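Local coordinates for glycosyl hydrolase (Streptomyces cattleya, PDB 7LR8) that probably hydrolyses the Manβ1-4GlcNAc linkage of the N-glycan core as a family GH5 (subfamily 18) glycosidase, in a soil actinobacterial N-glycan degradation pathway, at the 2-(2-ethoxyethoxy)ethanol site and the interface of chains B and A. Residues are numbered along the deposited sequence; one frame, centred on the assembly and turned at random. Chains: chain A/B, Uncharacterized protein ScGH5_18.

Contact 1: the 2-(2-ethoxyethoxy)ethanol site. Residues chain A 119-120, 122, 125, 179. With AE3 (2-(2-ethoxyethoxy)ethanol), chain C.
A:Arg179 sets CG anti to its backbone N (chi1 -179°) and runs extended from CG to NE, so the guanidinium is carried away from helix 170-187 towards the start of helix 122-139. There A:Val125 turns CG1 anti to its backbone N (chi1 168°) and CG2 beside that nitrogen, so that both methyls face the ligand, CG1 towards O4 and C5 and CG2 towards C5. The site is a partly exposed surface patch of a GH5 glycosidase, whose family fold is a (beta/alpha)8 barrel, formed by the 119-120 loop, the start of helix 122-139 and A:Arg179 of helix 170-187. 2-(2-ethoxyethoxy)ethanol lies on it poorly ordered, with about half of its surface hidden by protein; it most likely comes from crystallisation or purification and has no evident catalytic role. The polar grip is a hydrogen bond from NH1 of A:Arg179 to the terminal hydroxyl O4 of AE3, 3.0 Å long and 154° at the hydrogen. O4 sits close to the guanidinium plane, so it is met along an N-H at the rim and not over a face. One face of that guanidinium is covered near its rim by CG1 of A:Val125, which probably restricts its swing on that side. The same methyl reaches O4 of AE3 at 3.6 Å, while CG2 of A:Val125 packs on C5 of AE3 at 3.7 Å. Further along the chain, the middle of the ligand passes over A:Pro122, the first residue of helix 122-139, whose CA is 3.9 Å from C4 of AE3. A:Thr120 meets the ligand through its backbone, its carbonyl O lying 3.3 Å from C5 of AE3. A:Phe119 adds a marginal contact through its carbonyl oxygen, its ring being turned away from the ligand.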
# COMPACT_ATOMS: atom_id res chain seq x y z
N PHE A 119 -14.47 3.56 7.15
CA PHE A 119 -15.56 3.27 8.07
C PHE A 119 -16.94 3.54 7.50
O PHE A 119 -17.92 3.01 8.04
CB PHE A 119 -15.38 4.07 9.35
CG PHE A 119 -14.05 3.88 10.01
CD1 PHE A 119 -13.77 2.71 10.69
CD2 PHE A 119 -13.06 4.85 9.92
CE1 PHE A 119 -12.54 2.52 11.29
CE2 PHE A 119 -11.82 4.68 10.53
CZ PHE A 119 -11.57 3.50 11.21
N THR A 120 -17.06 4.35 6.44
CA THR A 120 -18.36 4.76 5.92
C THR A 120 -18.60 4.50 4.44
O THR A 120 -19.76 4.57 4.00
CB THR A 120 -18.61 6.26 6.17
OG1 THR A 120 -17.69 7.05 5.39
CG2 THR A 120 -18.48 6.60 7.66
N PRO A 122 -19.70 2.86 1.23
CA PRO A 122 -20.50 1.64 1.08
C PRO A 122 -19.74 0.49 0.44
O PRO A 122 -19.92 -0.67 0.84
CB PRO A 122 -21.68 2.09 0.19
CG PRO A 122 -21.72 3.57 0.32
CD PRO A 122 -20.30 4.02 0.54
N VAL A 125 -16.75 -0.80 2.79
CA VAL A 125 -17.29 -1.49 3.95
C VAL A 125 -17.86 -2.84 3.54
O VAL A 125 -17.70 -3.84 4.25
CB VAL A 125 -18.34 -0.61 4.65
CG1 VAL A 125 -19.13 -1.43 5.69
CG2 VAL A 125 -17.66 0.55 5.33
N ARG A 179 -21.43 -4.03 12.03
CA ARG A 179 -21.46 -4.65 10.71
C ARG A 179 -20.28 -5.59 10.52
O ARG A 179 -20.44 -6.69 9.99
CB ARG A 179 -21.47 -3.57 9.64
CG ARG A 179 -21.52 -4.12 8.24
CD ARG A 179 -22.14 -3.13 7.30
NE ARG A 179 -22.22 -3.68 5.96
CZ ARG A 179 -22.32 -2.95 4.86
NH1 ARG A 179 -22.38 -1.62 4.95
NH2 ARG A 179 -22.38 -3.54 3.68
C1 AE3 C . -26.74 -0.05 4.53
C2 AE3 C . -26.26 1.27 3.94
O2 AE3 C . -25.10 1.06 3.18
C3 AE3 C . -24.12 2.04 3.38
C4 AE3 C . -22.94 1.43 4.11
O3 AE3 C . -22.28 2.41 4.86
C5 AE3 C . -21.13 1.96 5.51
C6 AE3 C . -21.43 1.68 6.99
O4 AE3 C . -21.87 0.36 7.14

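Contact 2: the interface of chains B and A. Residues chain B 28, 103, 312-316; chain A 64-67, 109, 114, 116.
Charge pairing centres on B:Asp315, at the two-fold interface between two copies of this GH5 glycosidase, a dimer that may or may not persist in solution. A:Arg66, bent at chi3 (57°), grips the carboxylate side-on: NE reaches the syn lone pair of B:Asp315 OD2 at 2.9 Å, and NH2 meets OD1 from above the carboxylate plane. A:Arg116, also bent at chi3, comes over the carboxylate face, its plane nearly perpendicular (83°), and NH2 bonds OD2 of B:Asp315 at 3.0 Å, almost straight. NH2 of A:Arg116 also donates to the carbonyl O of A:Trp109 (2.7 Å), which helps position the arginine. Two cationic partners on OD2 would probably keep the carboxylate ionised.

Among the neutral hydrogen bonds, A:Asn65, CG anti to its backbone N (chi1 176°), reads the backbone of B:Ala314 with both ends of its amide: OD1 accepts from N at 2.9 Å, and ND2 donates to an in-plane lone pair of O. Backbone N of A:Thr67 also donates to OD1, fixing the flip. A:Thr67 OG1 donates to the carbonyl O of B:Arg312 (2.8 Å), from above its plane. Water 1 links A:Arg66 N to B:Asp315 OD2; water 2 joins B:His28 NE2 to A:Asn65 ND2.

Rings complete the patch. A:His114 stacks parallel on B:Phe103, centroids 4.0 Å apart, while CB of A:Pro64 sits over the B:His28 ring face, 3.9 Å from its centroid.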
# COMPACT_ATOMS: atom_id res chain seq x y z
N HIS B 28 -1.54 -8.03 -10.05
CA HIS B 28 -1.47 -8.79 -8.81
C HIS B 28 -0.94 -10.20 -9.02
O HIS B 28 -0.82 -10.94 -8.03
CB HIS B 28 -2.84 -8.84 -8.14
CG HIS B 28 -3.52 -7.50 -8.05
ND1 HIS B 28 -3.02 -6.46 -7.31
CD2 HIS B 28 -4.67 -7.05 -8.61
CE1 HIS B 28 -3.83 -5.42 -7.41
NE2 HIS B 28 -4.84 -5.75 -8.19
N PHE B 103 -4.83 3.19 -10.22
CA PHE B 103 -4.46 2.78 -8.87
C PHE B 103 -3.02 3.17 -8.57
O PHE B 103 -2.13 3.01 -9.42
CB PHE B 103 -4.61 1.26 -8.70
CG PHE B 103 -6.01 0.76 -8.84
CD1 PHE B 103 -6.87 0.76 -7.75
CD2 PHE B 103 -6.47 0.29 -10.06
CE1 PHE B 103 -8.18 0.30 -7.87
CE2 PHE B 103 -7.77 -0.16 -10.19
CZ PHE B 103 -8.63 -0.17 -9.10
N ARG B 312 -13.69 -9.35 -13.29
CA ARG B 312 -13.82 -9.84 -11.92
C ARG B 312 -13.01 -8.99 -10.93
O ARG B 312 -13.16 -9.18 -9.72
CB ARG B 312 -13.40 -11.31 -11.83
CG ARG B 312 -14.34 -12.30 -12.53
CD ARG B 312 -15.23 -13.04 -11.53
NE ARG B 312 -14.84 -14.43 -11.29
CZ ARG B 312 -15.17 -15.14 -10.21
NH1 ARG B 312 -14.78 -16.40 -10.09
NH2 ARG B 312 -15.88 -14.58 -9.24
N LEU B 313 -12.17 -8.09 -11.42
CA LEU B 313 -11.45 -7.12 -10.60
C LEU B 313 -12.21 -5.79 -10.68
O LEU B 313 -12.37 -5.23 -11.77
CB LEU B 313 -10.02 -6.97 -11.11
CG LEU B 313 -9.18 -8.25 -11.13
CD1 LEU B 313 -7.91 -8.04 -11.93
CD2 LEU B 313 -8.85 -8.73 -9.70
N ALA B 314 -12.68 -5.30 -9.53
CA ALA B 314 -13.58 -4.16 -9.48
C ALA B 314 -12.84 -2.82 -9.42
O ALA B 314 -11.65 -2.75 -9.13
CB ALA B 314 -14.50 -4.27 -8.26
N ASP B 315 -13.59 -1.76 -9.74
CA ASP B 315 -13.31 -0.35 -9.47
C ASP B 315 -12.40 0.30 -10.51
O ASP B 315 -12.10 1.50 -10.37
CB ASP B 315 -12.73 -0.11 -8.06
CG ASP B 315 -13.71 -0.46 -6.95
OD1 ASP B 315 -14.91 -0.13 -7.06
OD2 ASP B 315 -13.30 -1.08 -5.95
N PHE B 316 -11.95 -0.42 -11.54
CA PHE B 316 -11.28 0.24 -12.65
C PHE B 316 -12.25 1.20 -13.34
O PHE B 316 -13.42 0.87 -13.51
CB PHE B 316 -10.79 -0.76 -13.70
CG PHE B 316 -9.61 -1.57 -13.27
CD1 PHE B 316 -9.76 -2.67 -12.44
CD2 PHE B 316 -8.33 -1.24 -13.72
CE1 PHE B 316 -8.66 -3.43 -12.03
CE2 PHE B 316 -7.22 -1.99 -13.33
CZ PHE B 316 -7.39 -3.09 -12.47
N PRO A 64 -6.12 -7.67 -2.54
CA PRO A 64 -5.41 -6.63 -3.31
C PRO A 64 -6.33 -5.82 -4.20
O PRO A 64 -5.93 -4.74 -4.65
CB PRO A 64 -4.42 -7.43 -4.16
CG PRO A 64 -5.09 -8.80 -4.30
CD PRO A 64 -5.70 -9.03 -2.94
N ASN A 65 -7.51 -6.35 -4.50
CA ASN A 65 -8.58 -5.66 -5.20
C ASN A 65 -9.84 -5.90 -4.40
O ASN A 65 -9.99 -6.94 -3.77
CB ASN A 65 -8.70 -6.20 -6.64
CG ASN A 65 -9.85 -5.59 -7.40
OD1 ASN A 65 -11.00 -5.98 -7.22
ND2 ASN A 65 -9.55 -4.62 -8.26
N ARG A 66 -10.76 -4.92 -4.40
CA ARG A 66 -11.94 -5.05 -3.54
C ARG A 66 -12.68 -6.36 -3.77
O ARG A 66 -13.26 -6.92 -2.83
CB ARG A 66 -12.89 -3.87 -3.77
CG ARG A 66 -14.14 -3.91 -2.89
CD ARG A 66 -14.94 -2.61 -2.98
NE ARG A 66 -15.33 -2.27 -4.34
CZ ARG A 66 -16.46 -2.69 -4.92
NH1 ARG A 66 -17.29 -3.48 -4.26
NH2 ARG A 66 -16.73 -2.33 -6.17
N THR A 67 -12.66 -6.88 -4.99
CA THR A 67 -13.38 -8.11 -5.27
C THR A 67 -12.45 -9.27 -5.61
O THR A 67 -12.83 -10.21 -6.31
CB THR A 67 -14.42 -7.89 -6.37
OG1 THR A 67 -13.82 -7.41 -7.59
CG2 THR A 67 -15.52 -6.94 -5.90
N TRP A 109 -7.05 0.28 -3.50
CA TRP A 109 -8.43 0.63 -3.83
C TRP A 109 -9.11 1.40 -2.72
O TRP A 109 -10.31 1.67 -2.83
CB TRP A 109 -9.22 -0.63 -4.19
CG TRP A 109 -9.08 -1.80 -3.24
CD1 TRP A 109 -8.14 -2.79 -3.29
CD2 TRP A 109 -9.96 -2.12 -2.15
NE1 TRP A 109 -8.38 -3.71 -2.28
CE2 TRP A 109 -9.48 -3.32 -1.57
CE3 TRP A 109 -11.11 -1.52 -1.61
CZ2 TRP A 109 -10.10 -3.92 -0.46
CZ3 TRP A 109 -11.74 -2.13 -0.53
CH2 TRP A 109 -11.23 -3.31 0.04
N HIS A 114 -8.65 6.47 -5.45
CA HIS A 114 -9.75 5.68 -4.94
C HIS A 114 -10.01 5.94 -3.46
O HIS A 114 -10.58 5.09 -2.78
CB HIS A 114 -9.47 4.19 -5.17
CG HIS A 114 -9.38 3.83 -6.62
ND1 HIS A 114 -10.45 3.34 -7.33
CD2 HIS A 114 -8.35 3.92 -7.51
CE1 HIS A 114 -10.09 3.12 -8.59
NE2 HIS A 114 -8.82 3.47 -8.72
N ARG A 116 -11.50 6.30 -0.22
CA ARG A 116 -12.86 6.02 0.23
C ARG A 116 -12.79 5.66 1.70
O ARG A 116 -12.02 4.78 2.08
CB ARG A 116 -13.50 4.88 -0.58
CG ARG A 116 -13.84 5.27 -2.01
CD ARG A 116 -14.39 4.10 -2.79
NE ARG A 116 -13.37 3.12 -3.15
CZ ARG A 116 -13.61 2.04 -3.90
NH1 ARG A 116 -14.85 1.80 -4.36
NH2 ARG A 116 -12.62 1.22 -4.21
O HOH W 1 -10.95 -2.56 -6.10
O HOH W 2 -6.79 -3.81 -8.79

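The C-alpha centres of contact 1 and contact 2 lie about 16 Å apart, and the two share no residue. Chain A does connect them: the segment with A:His114 and A:Arg116 of contact 2 runs straight on to A:Phe119 and A:Thr120 of contact 1, then into helix 122-139. AE3 thus lies on the surface of chain A beside the segment that leads to the interface of chains B and A. Two-fold symmetry repeats contact 2 with the chains exchanged. The structure alone does not show any effect of AE3 on the pairing of the chains.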